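Local coordinates for protein titin (Homo sapiens, PDB 2J8H) that forms an elastic filament of muscle that also bears a serine/threonine kinase, its A-band part including the rigid tandem of two immunoglobulin domains described here, at residues Ile102-Thr107 / Asp187-Glu192; Ile126-Lys131 / Ser158-Val163; Ile136-Gly141 / Tyr176-Lys181; Ala113-Arg118 / Glu192-Asp197. One frame throughout, in Å; residues are numbered along the deposited sequence.

Interaction 1. Residues Ile102-Thr107 / Asp187-Glu192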
# COMPACT_ATOMS: atom_id res chain seq x y z
N ILE A 102 8.67 3.02 -16.32
CA ILE A 102 9.85 3.84 -16.61
C ILE A 102 10.07 4.75 -15.40
O ILE A 102 9.11 5.33 -14.91
CB ILE A 102 9.62 4.74 -17.85
CG1 ILE A 102 9.48 3.92 -19.11
CG2 ILE A 102 10.77 5.72 -18.00
CD1 ILE A 102 10.62 2.98 -19.38
N HIS A 103 11.31 4.84 -14.94
CA HIS A 103 11.66 5.60 -13.74
C HIS A 103 12.64 6.70 -14.09
O HIS A 103 13.85 6.46 -14.10
CB HIS A 103 12.35 4.71 -12.71
CG HIS A 103 11.58 3.48 -12.35
ND1 HIS A 103 10.41 3.53 -11.65
CD2 HIS A 103 11.84 2.17 -12.58
CE1 HIS A 103 9.96 2.29 -11.48
NE2 HIS A 103 10.81 1.46 -12.04
N LEU A 104 12.15 7.90 -14.32
CA LEU A 104 13.02 9.05 -14.57
C LEU A 104 13.66 9.54 -13.28
O LEU A 104 12.96 10.01 -12.37
CB LEU A 104 12.22 10.19 -15.19
CG LEU A 104 11.61 10.00 -16.57
CD1 LEU A 104 10.88 11.31 -16.96
CD2 LEU A 104 12.63 9.57 -17.61
N PRO A 105 14.99 9.47 -13.18
CA PRO A 105 15.63 9.99 -11.97
C PRO A 105 15.35 11.48 -11.71
O PRO A 105 15.04 11.88 -10.58
CB PRO A 105 17.11 9.76 -12.24
CG PRO A 105 17.15 8.66 -13.23
CD PRO A 105 15.97 8.88 -14.10
N LYS A 106 15.46 12.29 -12.75
CA LYS A 106 15.27 13.76 -12.63
C LYS A 106 14.34 14.25 -13.71
O LYS A 106 14.50 13.88 -14.87
CB LYS A 106 16.58 14.49 -12.81
CG LYS A 106 17.63 14.20 -11.81
CD LYS A 106 18.77 15.21 -11.96
CE LYS A 106 18.52 16.47 -11.15
NZ LYS A 106 19.36 17.63 -11.66
N THR A 107 13.40 15.12 -13.36
CA THR A 107 12.49 15.68 -14.33
C THR A 107 12.42 17.19 -14.22
O THR A 107 12.57 17.78 -13.15
CB THR A 107 11.06 15.15 -14.18
OG1 THR A 107 10.52 15.59 -12.94
CG2 THR A 107 11.03 13.68 -14.21
N ASP A 187 4.09 1.75 -20.00
CA ASP A 187 4.44 3.05 -19.44
C ASP A 187 5.38 3.72 -20.44
O ASP A 187 6.19 3.04 -21.08
CB ASP A 187 5.17 2.85 -18.12
CG ASP A 187 5.26 4.12 -17.28
OD1 ASP A 187 4.31 4.91 -17.31
OD2 ASP A 187 6.28 4.29 -16.56
N GLN A 188 5.27 5.04 -20.57
CA GLN A 188 6.17 5.85 -21.39
C GLN A 188 6.48 7.16 -20.71
O GLN A 188 5.73 7.64 -19.85
CB GLN A 188 5.60 6.10 -22.79
CG GLN A 188 4.53 7.14 -22.92
CD GLN A 188 4.19 7.45 -24.38
OE1 GLN A 188 3.98 6.55 -25.20
NE2 GLN A 188 4.15 8.73 -24.70
N LYS A 189 7.63 7.71 -21.07
CA LYS A 189 8.08 8.99 -20.56
C LYS A 189 8.82 9.67 -21.70
O LYS A 189 9.27 9.03 -22.63
CB LYS A 189 9.01 8.82 -19.36
CG LYS A 189 8.36 8.29 -18.07
CD LYS A 189 7.36 9.27 -17.49
CE LYS A 189 6.48 8.63 -16.44
NZ LYS A 189 5.57 7.57 -17.01
N THR A 190 8.93 10.99 -21.59
CA THR A 190 9.60 11.79 -22.58
C THR A 190 10.81 12.44 -21.93
O THR A 190 10.79 12.82 -20.76
CB THR A 190 8.64 12.86 -23.11
OG1 THR A 190 7.55 12.18 -23.75
CG2 THR A 190 9.32 13.80 -24.12
N VAL A 191 11.86 12.60 -22.73
CA VAL A 191 13.06 13.33 -22.35
C VAL A 191 13.33 14.40 -23.41
O VAL A 191 13.38 14.08 -24.60
CB VAL A 191 14.28 12.38 -22.33
CG1 VAL A 191 15.54 13.13 -21.97
CG2 VAL A 191 14.04 11.23 -21.37
N GLU A 192 13.49 15.65 -22.99
CA GLU A 192 13.88 16.69 -23.92
C GLU A 192 15.40 16.83 -23.92
O GLU A 192 16.01 17.01 -22.86
CB GLU A 192 13.25 18.04 -23.61
CG GLU A 192 13.71 19.09 -24.62
CD GLU A 192 13.04 20.41 -24.47
OE1 GLU A 192 12.29 20.60 -23.48
OE2 GLU A 192 13.28 21.27 -25.34
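The methyl CG2 of I102 lies against the side chain of K189 at CG, 3.5 Å away. L104 comes to the same lysine from further along the chain and lies slantwise across it: its CD1 is 3.9 Å from K189 CB, while CD2 reaches over to V191 CG2 at 4.3 Å. The CB-CG part of K189 is thus an apolar surface for two branched side chains. Further out, chi2 (-66°) turns CD, and chi4 turns NZ, back over the lysine's own strand. There NZ donates to Q188 O at 2.8 Å, from above the carbonyl plane, and forms a salt bridge with D187 OD1 at 3.0 Å. D187 has CG anti to its backbone N (chi1 -165°), and its second oxygen, OD2, takes the backbone N-H of I102 on the anti lone pair, at 2.7 Å and nearly straight (172°). K101 also bridges to OD2, which places two lysines close together around one carboxylate and probably favours its ionised form. I102 and L104 also pack on I126 of strand 123-131. H103 still pairs through its backbone with P127, whereas K106 and T107 pair in parallel with a strand of a neighbouring subunit, another copy of the protein; this is the A-strand region of an I-set immunoglobulin domain, where the chain leaves one sheet of the sandwich before A' joins strand G.

Interaction 2. Residues Ile126-Lys131 / Ser158-Val163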
# COMPACT_ATOMS: atom_id res chain seq x y z
N ILE A 126 17.87 5.53 -18.87
CA ILE A 126 16.54 5.45 -18.30
C ILE A 126 16.34 4.12 -17.57
O ILE A 126 16.24 3.06 -18.22
CB ILE A 126 15.44 5.55 -19.36
CG1 ILE A 126 15.62 6.79 -20.24
CG2 ILE A 126 14.09 5.68 -18.68
CD1 ILE A 126 15.48 8.11 -19.46
N PRO A 127 16.28 4.15 -16.23
CA PRO A 127 15.96 2.92 -15.51
C PRO A 127 14.53 2.49 -15.77
O PRO A 127 13.65 3.33 -15.98
CB PRO A 127 16.14 3.30 -14.04
CG PRO A 127 16.83 4.60 -14.04
CD PRO A 127 16.51 5.27 -15.30
N PHE A 128 14.29 1.19 -15.78
CA PHE A 128 12.93 0.69 -15.86
C PHE A 128 12.75 -0.59 -15.06
O PHE A 128 13.70 -1.25 -14.69
CB PHE A 128 12.55 0.45 -17.32
CG PHE A 128 13.33 -0.63 -17.95
CD1 PHE A 128 12.94 -1.93 -17.79
CD2 PHE A 128 14.47 -0.36 -18.67
CE1 PHE A 128 13.65 -2.93 -18.34
CE2 PHE A 128 15.20 -1.39 -19.23
CZ PHE A 128 14.80 -2.66 -19.06
N SER A 129 11.49 -0.91 -14.78
CA SER A 129 11.13 -2.14 -14.10
C SER A 129 10.14 -2.89 -14.97
O SER A 129 9.50 -2.30 -15.85
CB SER A 129 10.46 -1.81 -12.76
OG SER A 129 11.31 -1.04 -11.92
N GLY A 130 10.01 -4.18 -14.71
CA GLY A 130 8.98 -4.97 -15.36
C GLY A 130 9.31 -6.44 -15.31
O GLY A 130 10.42 -6.83 -15.60
N LYS A 131 8.35 -7.25 -14.89
CA LYS A 131 8.49 -8.70 -14.90
C LYS A 131 7.12 -9.21 -15.30
O LYS A 131 6.15 -8.95 -14.59
CB LYS A 131 8.88 -9.24 -13.51
CG LYS A 131 10.27 -8.84 -13.02
CD LYS A 131 11.38 -9.65 -13.67
CE LYS A 131 12.68 -8.85 -13.75
NZ LYS A 131 13.78 -9.75 -14.18
N SER A 158 18.12 -3.66 -16.26
CA SER A 158 17.58 -2.61 -15.38
C SER A 158 17.45 -1.21 -15.97
O SER A 158 16.80 -0.33 -15.39
CB SER A 158 18.41 -2.56 -14.09
OG SER A 158 19.76 -2.31 -14.39
N PHE A 159 18.04 -0.99 -17.14
CA PHE A 159 17.96 0.32 -17.76
C PHE A 159 18.12 0.23 -19.26
O PHE A 159 18.58 -0.81 -19.80
CB PHE A 159 19.01 1.27 -17.16
CG PHE A 159 20.40 1.00 -17.60
CD1 PHE A 159 20.87 1.51 -18.79
CD2 PHE A 159 21.25 0.24 -16.82
CE1 PHE A 159 22.16 1.25 -19.23
CE2 PHE A 159 22.56 0.00 -17.22
CZ PHE A 159 23.01 0.51 -18.44
N THR A 160 17.72 1.30 -19.92
CA THR A 160 17.94 1.45 -21.36
C THR A 160 18.53 2.84 -21.57
O THR A 160 18.15 3.80 -20.88
CB THR A 160 16.65 1.28 -22.15
OG1 THR A 160 16.93 1.46 -23.53
CG2 THR A 160 15.57 2.32 -21.75
N SER A 161 19.51 2.91 -22.45
CA SER A 161 20.11 4.18 -22.84
C SER A 161 19.98 4.39 -24.33
O SER A 161 20.24 3.48 -25.13
CB SER A 161 21.59 4.21 -22.49
OG SER A 161 21.75 3.96 -21.13
N LEU A 162 19.62 5.60 -24.69
CA LEU A 162 19.70 6.02 -26.05
C LEU A 162 21.00 6.77 -26.16
O LEU A 162 21.20 7.81 -25.51
CB LEU A 162 18.54 6.94 -26.43
CG LEU A 162 18.60 7.46 -27.88
CD1 LEU A 162 18.53 6.27 -28.86
CD2 LEU A 162 17.54 8.55 -28.15
N VAL A 163 21.90 6.26 -26.99
CA VAL A 163 23.23 6.86 -27.11
C VAL A 163 23.42 7.51 -28.49
O VAL A 163 22.93 7.02 -29.53
CB VAL A 163 24.34 5.84 -26.86
CG1 VAL A 163 25.71 6.53 -26.76
CG2 VAL A 163 24.06 5.00 -25.60
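The ring of F128 lies against the backbone of 158-160: S158 C sits over one face, 3.9 Å above the plane and displaced toward the rim, and the backbone N of T160 approaches at the edge, in the ring plane. With CG between its backbone N and carbonyl carbon (chi1 66°), the F128 ring is swung onto the neighbouring strand, and F128 CE2 comes within 3.3 Å of F159 C, at a slant. The F159 ring heads away from this contact to the outer face, where K125 makes a cation-pi interaction with it. The two strands are B and E of the immunoglobulin sandwich, antiparallel neighbours in one sheet. P127 and F159 form a non-hydrogen-bonded pair, their CA atoms 4.0 Å apart. I126 and T160 are the hydrogen-bonded pair next to it, with side chains on the inner face; there T160 CG2 lies 4.0 Å from I126 CB. The hydroxyl of T160 bonds beyond this contact, to I154 O among others. On the other side of the P127-F159 pair, the next bond toward 158-163 is from F128 N to S158 O, 3.0 Å, with the N above that carbonyl's plane.

Interaction 3. Residues Ile136-Gly141 / Tyr176-Lys181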
# COMPACT_ATOMS: atom_id res chain seq x y z
N ILE A 136 11.13 -2.70 -24.77
CA ILE A 136 11.55 -1.32 -24.69
C ILE A 136 11.55 -0.74 -26.08
O ILE A 136 12.07 -1.37 -27.01
CB ILE A 136 12.97 -1.20 -24.13
CG1 ILE A 136 13.03 -1.67 -22.67
CG2 ILE A 136 13.53 0.23 -24.31
CD1 ILE A 136 12.10 -0.96 -21.70
N THR A 137 10.96 0.44 -26.26
CA THR A 137 11.06 1.15 -27.53
C THR A 137 11.41 2.59 -27.32
O THR A 137 11.06 3.18 -26.31
CB THR A 137 9.76 1.08 -28.35
OG1 THR A 137 8.73 1.76 -27.65
CG2 THR A 137 9.34 -0.34 -28.62
N TRP A 138 12.11 3.17 -28.29
CA TRP A 138 12.46 4.59 -28.28
C TRP A 138 11.93 5.23 -29.55
O TRP A 138 11.92 4.61 -30.62
CB TRP A 138 13.98 4.79 -28.26
CG TRP A 138 14.65 4.57 -26.99
CD1 TRP A 138 15.14 3.39 -26.50
CD2 TRP A 138 14.96 5.56 -26.01
NE1 TRP A 138 15.73 3.59 -25.29
CE2 TRP A 138 15.64 4.93 -24.97
CE3 TRP A 138 14.76 6.93 -25.95
CZ2 TRP A 138 16.08 5.61 -23.85
CZ3 TRP A 138 15.21 7.61 -24.84
CH2 TRP A 138 15.86 6.95 -23.82
N GLN A 139 11.50 6.48 -29.42
CA GLN A 139 11.02 7.27 -30.55
C GLN A 139 11.55 8.69 -30.43
O GLN A 139 11.77 9.18 -29.33
CB GLN A 139 9.48 7.45 -30.51
CG GLN A 139 8.62 6.22 -30.37
CD GLN A 139 7.26 6.53 -29.68
OE1 GLN A 139 6.76 5.72 -28.87
NE2 GLN A 139 6.67 7.72 -29.99
N LYS A 140 11.72 9.37 -31.56
CA LYS A 140 11.89 10.83 -31.56
C LYS A 140 10.68 11.39 -32.25
O LYS A 140 10.47 11.16 -33.45
CB LYS A 140 13.15 11.29 -32.27
CG LYS A 140 13.45 12.76 -32.04
CD LYS A 140 14.63 13.25 -32.84
CE LYS A 140 14.95 14.69 -32.48
NZ LYS A 140 16.09 15.24 -33.24
N GLY A 141 9.86 12.11 -31.49
CA GLY A 141 8.56 12.52 -31.98
C GLY A 141 7.75 11.26 -32.31
O GLY A 141 7.57 10.38 -31.44
N TYR A 176 12.44 12.87 -26.97
CA TYR A 176 12.61 11.44 -27.17
C TYR A 176 11.65 10.73 -26.22
O TYR A 176 11.52 11.13 -25.06
CB TYR A 176 14.07 11.06 -26.91
CG TYR A 176 15.01 11.64 -27.95
CD1 TYR A 176 15.52 12.93 -27.83
CD2 TYR A 176 15.35 10.92 -29.08
CE1 TYR A 176 16.34 13.48 -28.81
CE2 TYR A 176 16.19 11.45 -30.05
CZ TYR A 176 16.68 12.72 -29.92
OH TYR A 176 17.50 13.23 -30.90
N VAL A 177 10.95 9.74 -26.74
CA VAL A 177 9.97 9.00 -25.97
C VAL A 177 10.48 7.58 -25.78
O VAL A 177 10.84 6.92 -26.75
CB VAL A 177 8.61 9.00 -26.68
CG1 VAL A 177 7.61 8.20 -25.87
CG2 VAL A 177 8.12 10.44 -26.89
N VAL A 178 10.56 7.14 -24.53
CA VAL A 178 10.94 5.76 -24.21
C VAL A 178 9.72 5.08 -23.59
O VAL A 178 8.97 5.69 -22.79
CB VAL A 178 12.14 5.71 -23.24
CG1 VAL A 178 11.86 6.51 -21.99
CG2 VAL A 178 12.52 4.23 -22.93
N CYS A 179 9.48 3.84 -24.00
CA CYS A 179 8.29 3.13 -23.60
C CYS A 179 8.67 1.72 -23.19
O CYS A 179 9.51 1.10 -23.84
CB CYS A 179 7.31 3.17 -24.76
SG CYS A 179 5.72 2.34 -24.49
N ALA A 180 8.08 1.25 -22.09
CA ALA A 180 8.25 -0.12 -21.62
C ALA A 180 6.87 -0.76 -21.59
O ALA A 180 5.93 -0.16 -21.07
CB ALA A 180 8.88 -0.15 -20.22
N LYS A 181 6.76 -1.96 -22.16
CA LYS A 181 5.50 -2.72 -22.22
C LYS A 181 5.72 -4.15 -21.75
O LYS A 181 6.66 -4.82 -22.20
CB LYS A 181 4.97 -2.82 -23.65
CG LYS A 181 4.76 -1.53 -24.41
CD LYS A 181 4.91 -1.74 -25.94
CE LYS A 181 4.61 -0.44 -26.73
NZ LYS A 181 5.62 0.65 -26.57
O HOH W 1 8.87 4.71 -27.70
O HOH W 2 7.94 -0.64 -25.62
O HOH W 3 18.02 13.21 -33.95
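W138 and V178 point the same way from neighbouring strands, and V178 CB stands over the six-membered ring of the indole, 3.7 Å from its centroid and only 1° off the normal. V178 CG2 reaches the ring fusion at W138 CE2, 3.8 Å away, while Y176 CB meets the indole at its edge. The indole NE1 is hydrogen-bonded to the T160 hydroxyl. An alanine in place of W138 would probably open a gap over V178 and leave that hydroxyl without the N-H. On the same face, I136 CD1 packs on A180 CB at 3.6 Å. At the other end K140, with CG anti to the backbone N (chi1 -169°) and extended beyond, lies across the Y176 ring, its CG over one face and 4.0 Å from the centroid. A water links the tips, accepting from K140 NZ at 2.9 Å and donating to Y176 OH at 3.1 Å; K140 NZ also hydrogen-bonds to A173 O. The opposite face of the sheet is more polar: Q139 turns its NE2 to G141 O at 3.2 Å, and K181 NZ donates to a water at 2.8 Å. Strands C and F of the immunoglobulin fold meet here, with the core tryptophan on C and, on F, the tyrosine corner, in which the Y176 hydroxyl is bonded to D172 O.

Interaction 4. Residues Ala113-Arg118 / Glu192-Asp197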
# COMPACT_ATOMS: atom_id res chain seq x y z
N ALA A 113 15.34 15.78 -18.89
CA ALA A 113 16.05 16.86 -19.52
C ALA A 113 17.51 16.50 -19.59
O ALA A 113 18.14 16.19 -18.57
CB ALA A 113 15.88 18.12 -18.73
N VAL A 114 18.06 16.57 -20.79
CA VAL A 114 19.49 16.40 -21.01
C VAL A 114 19.96 17.65 -21.74
O VAL A 114 19.37 18.04 -22.73
CB VAL A 114 19.79 15.11 -21.82
CG1 VAL A 114 21.28 15.00 -22.11
CG2 VAL A 114 19.31 13.88 -21.04
N HIS A 115 20.99 18.29 -21.19
CA HIS A 115 21.55 19.49 -21.78
C HIS A 115 22.93 19.10 -22.31
O HIS A 115 23.81 18.71 -21.54
CB HIS A 115 21.61 20.59 -20.72
CG HIS A 115 20.35 20.72 -19.93
ND1 HIS A 115 19.16 21.11 -20.50
CD2 HIS A 115 20.07 20.44 -18.63
CE1 HIS A 115 18.20 21.09 -19.59
NE2 HIS A 115 18.73 20.69 -18.44
N ALA A 116 23.09 19.15 -23.62
CA ALA A 116 24.32 18.67 -24.23
C ALA A 116 25.00 19.78 -25.00
O ALA A 116 24.37 20.77 -25.35
CB ALA A 116 24.02 17.49 -25.16
N LEU A 117 26.29 19.60 -25.24
CA LEU A 117 27.05 20.47 -26.13
C LEU A 117 27.35 19.72 -27.43
O LEU A 117 27.47 18.50 -27.43
CB LEU A 117 28.36 20.86 -25.46
CG LEU A 117 28.28 21.71 -24.20
CD1 LEU A 117 29.70 21.98 -23.71
CD2 LEU A 117 27.53 23.04 -24.42
N ARG A 118 27.46 20.46 -28.54
CA ARG A 118 27.76 19.84 -29.82
C ARG A 118 28.97 18.94 -29.70
O ARG A 118 29.99 19.34 -29.11
CB ARG A 118 28.07 20.89 -30.88
CG ARG A 118 26.87 21.50 -31.54
CD ARG A 118 27.33 22.59 -32.50
NE ARG A 118 27.56 22.10 -33.87
CZ ARG A 118 28.38 22.68 -34.75
NH1 ARG A 118 29.11 23.75 -34.43
NH2 ARG A 118 28.49 22.16 -35.97
N GLU A 192 13.49 15.65 -22.99
CA GLU A 192 13.88 16.69 -23.92
C GLU A 192 15.40 16.83 -23.92
O GLU A 192 16.01 17.01 -22.86
CB GLU A 192 13.25 18.04 -23.61
CG GLU A 192 13.71 19.09 -24.62
CD GLU A 192 13.04 20.41 -24.47
OE1 GLU A 192 12.29 20.60 -23.48
OE2 GLU A 192 13.28 21.27 -25.34
N LEU A 193 15.99 16.77 -25.11
CA LEU A 193 17.41 16.99 -25.30
C LEU A 193 17.56 18.34 -25.93
O LEU A 193 16.92 18.62 -26.93
CB LEU A 193 18.00 15.93 -26.23
CG LEU A 193 19.47 16.05 -26.65
CD1 LEU A 193 20.36 16.26 -25.45
CD2 LEU A 193 19.94 14.80 -27.42
N ASP A 194 18.39 19.20 -25.36
CA ASP A 194 18.76 20.43 -26.05
C ASP A 194 20.25 20.42 -26.27
O ASP A 194 21.00 19.82 -25.49
CB ASP A 194 18.31 21.67 -25.30
CG ASP A 194 19.06 21.88 -24.02
OD1 ASP A 194 18.71 21.20 -23.02
OD2 ASP A 194 19.98 22.73 -24.02
N VAL A 195 20.69 21.05 -27.35
CA VAL A 195 22.09 21.06 -27.70
C VAL A 195 22.56 22.51 -27.77
O VAL A 195 21.96 23.32 -28.47
CB VAL A 195 22.34 20.34 -29.03
CG1 VAL A 195 23.84 20.38 -29.40
CG2 VAL A 195 21.82 18.91 -28.96
N ALA A 196 23.61 22.82 -27.02
CA ALA A 196 24.21 24.15 -27.05
C ALA A 196 25.52 24.08 -27.83
O ALA A 196 26.17 23.03 -27.91
CB ALA A 196 24.46 24.64 -25.63
N ASP A 197 25.92 25.17 -28.43
CA ASP A 197 27.25 25.19 -29.00
C ASP A 197 28.27 25.22 -27.86
O ASP A 197 28.90 24.18 -27.60
CB ASP A 197 27.43 26.34 -29.96
CG ASP A 197 26.88 26.02 -31.32
OD1 ASP A 197 25.69 25.61 -31.38
OD2 ASP A 197 27.64 26.12 -32.31
OXT ASP A 197 28.44 26.24 -27.18
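D194 reaches across to H115 over the partly exposed face of two parallel strands. From CB its CG turns into the space between the backbone N and carbonyl carbon (chi1 69°), 3.6 Å from H115 ND1. OD1 accepts the N-H of ND1 on its syn lone pair at 2.6 Å. It meets the histidine at the edge, in the ring plane, although ring and carboxylate planes are 53° apart. OD1 is also only 3.2 Å from V114 O, another acceptor, while OD2 stays 4.0 Å from ND1. An alanine in place of D194 would probably leave ND1 without its acceptor and the imidazole free to turn. Backbone bonds run in regular parallel register from V114 to R118, as expected of strands A' and G. On the inner face, L193 CD1 nestles against V114 CG1 at 3.7 Å and A116 CB at 3.9 Å. Past the last strand pair, R118 lies alongside D197, the last residue of this construct, in a long salt bridge, NH1 to OD2 at 3.5 Å; the main salt-bridge partner of OD2 is R170. Acid meets base at two points of this contact, and the short bond from ND1 suggests that D194 would favour a protonated, positively charged H115.

Overall arrangement
All four contacts belong to the second immunoglobulin domain; interactions 3 and 4 lie in the sheet that contains strands 174-182 and 185-196, and interaction 2 lies in the facing one. Interaction 1 spans the two, about 10 Å centre to centre from both 2 and 3. It meets interaction 2 through I102 CG2 and I126 CG2, 3.4 Å apart, and through a probable hydrogen bond between H103 NE2 and S129 OG at 2.6 Å. Across the core, I126 CG1 packs on W138 CH2 at 3.6 Å and joins interactions 2 and 3. Interactions 1 and 4 share E192, whereas interaction 4 stands about 7 Å, nearest atoms, from interaction 2.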